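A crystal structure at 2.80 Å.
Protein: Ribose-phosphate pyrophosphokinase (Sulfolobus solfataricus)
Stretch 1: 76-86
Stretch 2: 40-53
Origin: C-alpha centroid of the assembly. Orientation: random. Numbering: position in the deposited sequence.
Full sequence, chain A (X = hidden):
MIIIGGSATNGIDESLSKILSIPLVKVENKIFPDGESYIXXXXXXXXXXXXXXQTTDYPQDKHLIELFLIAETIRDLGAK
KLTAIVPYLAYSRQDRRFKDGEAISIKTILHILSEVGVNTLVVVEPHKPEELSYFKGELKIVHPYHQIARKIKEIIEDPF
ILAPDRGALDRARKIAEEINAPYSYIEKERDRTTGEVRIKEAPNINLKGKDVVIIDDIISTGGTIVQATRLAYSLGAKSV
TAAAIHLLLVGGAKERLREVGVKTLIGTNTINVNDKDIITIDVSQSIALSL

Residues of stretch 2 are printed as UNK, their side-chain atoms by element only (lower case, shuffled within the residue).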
# COMPACT_ATOMS: atom_id res chain seq x y z
N ASP A 76 19.05 -5.26 -6.09
CA ASP A 76 20.09 -5.28 -5.07
C ASP A 76 20.84 -6.61 -5.07
O ASP A 76 22.01 -6.67 -4.72
CB ASP A 76 19.50 -5.06 -3.66
CG ASP A 76 19.18 -3.59 -3.37
OD1 ASP A 76 19.48 -2.71 -4.22
OD2 ASP A 76 18.61 -3.34 -2.28
N LEU A 77 20.15 -7.67 -5.46
CA LEU A 77 20.75 -9.00 -5.44
C LEU A 77 21.59 -9.30 -6.69
O LEU A 77 22.03 -10.43 -6.89
CB LEU A 77 19.67 -10.06 -5.27
CG LEU A 77 19.13 -10.24 -3.86
CD1 LEU A 77 17.78 -10.96 -3.89
CD2 LEU A 77 20.12 -11.02 -3.02
N GLY A 78 21.79 -8.28 -7.53
CA GLY A 78 22.68 -8.41 -8.67
C GLY A 78 22.07 -8.56 -10.05
O GLY A 78 22.75 -8.31 -11.05
N ALA A 79 20.80 -8.98 -10.12
CA ALA A 79 20.12 -9.23 -11.40
C ALA A 79 20.58 -8.32 -12.54
O ALA A 79 20.88 -7.13 -12.31
CB ALA A 79 18.62 -9.09 -11.21
N LYS A 80 20.62 -8.86 -13.76
CA LYS A 80 21.14 -8.14 -14.92
C LYS A 80 20.08 -7.24 -15.55
O LYS A 80 20.37 -6.17 -16.10
CB LYS A 80 21.70 -9.11 -15.97
CG LYS A 80 22.75 -8.50 -16.91
CD LYS A 80 24.10 -8.24 -16.20
CE LYS A 80 24.09 -6.94 -15.36
NZ LYS A 80 25.09 -6.92 -14.24
N LYS A 81 18.84 -7.70 -15.46
CA LYS A 81 17.71 -6.97 -16.04
C LYS A 81 16.45 -7.36 -15.28
O LYS A 81 16.25 -8.54 -14.94
CB LYS A 81 17.56 -7.32 -17.51
CG LYS A 81 16.74 -6.34 -18.34
CD LYS A 81 16.20 -7.01 -19.59
CE LYS A 81 15.84 -6.00 -20.66
NZ LYS A 81 15.46 -6.68 -21.93
N LEU A 82 15.61 -6.37 -15.00
CA LEU A 82 14.36 -6.65 -14.33
C LEU A 82 13.23 -6.35 -15.30
O LEU A 82 13.10 -5.23 -15.80
CB LEU A 82 14.19 -5.78 -13.08
CG LEU A 82 13.39 -6.39 -11.92
CD1 LEU A 82 12.54 -5.31 -11.27
CD2 LEU A 82 12.53 -7.58 -12.35
N THR A 83 12.43 -7.38 -15.58
CA THR A 83 11.20 -7.21 -16.34
C THR A 83 10.04 -7.48 -15.40
O THR A 83 9.88 -8.59 -14.87
CB THR A 83 11.13 -8.18 -17.52
OG1 THR A 83 12.11 -7.80 -18.50
CG2 THR A 83 9.75 -8.13 -18.15
N ALA A 84 9.22 -6.46 -15.19
CA ALA A 84 8.08 -6.59 -14.31
C ALA A 84 6.83 -6.87 -15.11
O ALA A 84 6.38 -6.02 -15.89
CB ALA A 84 7.90 -5.33 -13.49
N ILE A 85 6.29 -8.06 -14.93
CA ILE A 85 5.04 -8.44 -15.57
C ILE A 85 3.94 -8.20 -14.56
O ILE A 85 3.77 -8.97 -13.60
CB ILE A 85 5.05 -9.92 -16.01
CG1 ILE A 85 6.10 -10.15 -17.11
CG2 ILE A 85 3.66 -10.35 -16.50
CD1 ILE A 85 6.47 -11.62 -17.25
N VAL A 86 3.22 -7.11 -14.73
CA VAL A 86 2.12 -6.81 -13.83
C VAL A 86 0.83 -6.85 -14.63
O VAL A 86 0.50 -5.89 -15.35
CB VAL A 86 2.38 -5.49 -13.05
CG1 VAL A 86 3.59 -4.78 -13.60
CG2 VAL A 86 1.16 -4.57 -12.99
N UNK A 40 11.14 -11.95 0.94
CA UNK A 40 12.46 -12.56 0.75
C UNK A 40 12.61 -13.25 -0.62
O UNK A 40 11.77 -14.06 -1.01
c UNK A 40 14.20 -13.97 1.94
n UNK A 40 15.76 -15.73 2.62
c UNK A 40 16.23 -16.77 3.29
c UNK A 40 12.74 -13.57 1.86
c UNK A 40 14.37 -15.28 2.68
n UNK A 40 17.51 -17.10 3.19
n UNK A 40 15.43 -17.48 4.08
N UNK A 41 13.69 -12.94 -1.33
CA UNK A 41 13.96 -13.54 -2.64
C UNK A 41 14.96 -14.68 -2.53
O UNK A 41 16.18 -14.45 -2.47
c UNK A 41 14.84 -13.14 -4.94
c UNK A 41 14.52 -12.49 -3.60
c UNK A 41 13.55 -11.33 -3.77
N UNK A 42 14.46 -15.93 -2.56
CA UNK A 42 15.10 -17.11 -1.94
C UNK A 42 16.25 -17.76 -2.72
O UNK A 42 16.77 -18.77 -2.25
c UNK A 42 13.22 -16.30 -3.24
c UNK A 42 13.95 -18.12 -1.82
c UNK A 42 12.71 -17.42 -2.38
N UNK A 43 16.63 -17.21 -3.87
CA UNK A 43 17.71 -17.83 -4.64
C UNK A 43 18.89 -16.90 -4.85
O UNK A 43 18.92 -15.77 -4.33
o UNK A 43 16.97 -19.74 -6.01
c UNK A 43 17.22 -18.33 -6.00
N UNK A 44 19.87 -17.40 -5.59
CA UNK A 44 20.89 -16.56 -6.17
C UNK A 44 20.35 -16.07 -7.51
O UNK A 44 19.49 -16.71 -8.12
c UNK A 44 22.20 -17.34 -6.37
o UNK A 44 23.20 -16.52 -6.96
N UNK A 45 20.86 -14.93 -7.95
CA UNK A 45 20.35 -14.26 -9.13
C UNK A 45 21.52 -13.52 -9.74
O UNK A 45 21.44 -13.04 -10.87
c UNK A 45 19.07 -12.22 -9.83
c UNK A 45 17.00 -12.92 -7.77
c UNK A 45 19.30 -13.22 -8.72
c UNK A 45 17.99 -13.90 -8.33
N UNK A 46 22.60 -13.44 -8.97
CA UNK A 46 23.77 -12.61 -9.30
C UNK A 46 23.74 -11.94 -10.68
O UNK A 46 23.73 -10.71 -10.76
n UNK A 46 25.96 -8.86 -6.99
c UNK A 46 26.37 -12.56 -9.21
n UNK A 46 25.86 -11.15 -7.20
n UNK A 46 25.33 -10.15 -5.20
c UNK A 46 25.72 -10.05 -6.46
c UNK A 46 26.28 -11.15 -8.60
c UNK A 46 25.08 -13.38 -9.06
N UNK A 47 23.74 -12.70 -11.77
CA UNK A 47 23.75 -12.05 -13.09
C UNK A 47 22.61 -12.45 -14.03
O UNK A 47 22.67 -12.23 -15.24
o UNK A 47 25.81 -9.94 -13.72
c UNK A 47 25.11 -12.22 -13.76
o UNK A 47 27.11 -11.43 -12.73
c UNK A 47 26.08 -11.12 -13.38
N UNK A 48 21.56 -13.02 -13.44
CA UNK A 48 20.39 -13.47 -14.19
C UNK A 48 19.54 -12.32 -14.76
O UNK A 48 19.55 -11.19 -14.25
c UNK A 48 19.53 -14.34 -13.28
o UNK A 48 20.10 -16.90 -15.53
c UNK A 48 18.93 -15.54 -13.97
c UNK A 48 19.98 -16.57 -14.32
o UNK A 48 20.69 -17.02 -13.39
N UNK A 49 18.82 -12.61 -15.84
CA UNK A 49 17.77 -11.72 -16.33
C UNK A 49 16.47 -12.19 -15.69
O UNK A 49 16.11 -13.37 -15.76
o UNK A 49 18.41 -12.12 -20.58
c UNK A 49 17.65 -11.78 -17.84
c UNK A 49 18.48 -10.97 -20.09
o UNK A 49 18.47 -9.92 -20.78
c UNK A 49 18.59 -10.84 -18.58
N UNK A 50 15.75 -11.28 -15.06
CA UNK A 50 14.58 -11.69 -14.29
C UNK A 50 13.25 -11.31 -14.93
O UNK A 50 13.10 -10.25 -15.56
c UNK A 50 15.94 -11.56 -12.21
c UNK A 50 14.65 -11.14 -12.86
c UNK A 50 13.46 -11.65 -12.05
N UNK A 51 12.29 -12.21 -14.79
CA UNK A 51 10.92 -11.92 -15.17
C UNK A 51 10.10 -11.99 -13.90
O UNK A 51 9.79 -13.08 -13.42
c UNK A 51 11.12 -11.61 -18.17
c UNK A 51 11.05 -13.00 -17.55
c UNK A 51 10.29 -13.96 -18.47
c UNK A 51 10.40 -12.96 -16.17
N UNK A 52 9.78 -10.81 -13.36
CA UNK A 52 8.99 -10.72 -12.15
C UNK A 52 7.51 -10.74 -12.51
O UNK A 52 7.06 -9.93 -13.33
c UNK A 52 9.32 -9.42 -11.42
c UNK A 52 9.10 -9.30 -9.91
c UNK A 52 8.15 -10.36 -9.36
c UNK A 52 8.57 -7.90 -9.61
N UNK A 53 6.75 -11.66 -11.93
CA UNK A 53 5.31 -11.64 -12.05
C UNK A 53 4.65 -11.16 -10.75
O UNK A 53 4.68 -11.86 -9.74
c UNK A 53 5.33 -13.48 -13.73
c UNK A 53 3.24 -13.00 -12.41
c UNK A 53 4.77 -13.03 -12.39

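Position 40 carries three carbons, a nitrogen, and a carbon bearing two more nitrogens; its CA-to-CB bond points away from stretch 1, and the extended guanidinium chain stays clear of it: Arg40. At position 41 one carbon carries two others, and its CB lies 3.6 Å from Leu77 CD1; this short fork is Val41. Position 42 has three carbons closing a ring onto the backbone nitrogen and makes no contact with stretch 1, which identifies Pro42. Positions 43 and 44 each hold one carbon and one oxygen, and neither reaches stretch 1: Ser43 and Ser44.

Position 45 has four carbons, forked at the first, with one arm two carbons long, set against Ala79, and is therefore Ile45. Its CG2 packs 3.5 Å from Ala79 CB. Position 46 again shows three carbons, a nitrogen and a carbon with two nitrogens. Its CB points away, but the chain folds back so that Gly78 CA and Leu77 O lie over one face of the guanidinium; it is Arg46. Gly78 fits closely here: an ideal CB would stand 2.6 Å from Arg46 O, and its backbone angles alone call for glycine.

At position 47 two carbons end in two oxygens, a short carboxylate facing the Lys80 amine, so the residue is Asp47; its OD1 accepts a hydrogen bond from Lys80 NZ at 3.1 Å, within a salt bridge. Position 48 has three carbons, the third with two oxygens; its CA-to-CB bond points away and the side chain makes no contact: Glu48. Its backbone makes the contact, Lys80 N donating to Glu48 O at 2.6 Å. The same atoms recur at position 49, now beside the Lys81 side chain: Glu49, with CG 3.8 Å from Lys81 CB.

Position 50 has three carbons forked at the first, against Ala79 and Leu82, hence Val50, whose CG2 meets Ala79 CB at 3.8 Å. Position 51 has four carbons forked at the second, against Thr83: Leu51, with CD2 3.5 Å from Thr83 CB. Position 52 has the same branching, and its CB lies 3.8 Å from Leu82 CD2; it is Leu52. Three carbons forked at the first, against Ile85, make position 53 Val53, its CG2 4.1 Å from Ile85 CD1.

The two strands run parallel, and their backbones are joined by alternating bonds: Val50 N to Lys81 O (2.8 Å), Thr83 N to Val50 O (2.9 Å), Leu52 N to Thr83 O (2.7 Å) and Ile85 N to Leu52 O (2.6 Å). Val50 and Leu52 thus use both backbone polar groups, while their side chains share a face with Leu82 and Ala84. Leu51 and Val53 join Thr83 and Ile85 on the other. Before the strands, apolar packing around Leu77 and Ala79 and the Lys80–Asp47 salt bridge extend the contact.

Stretch 2 40-53: RVPSSIRDEEVLLV
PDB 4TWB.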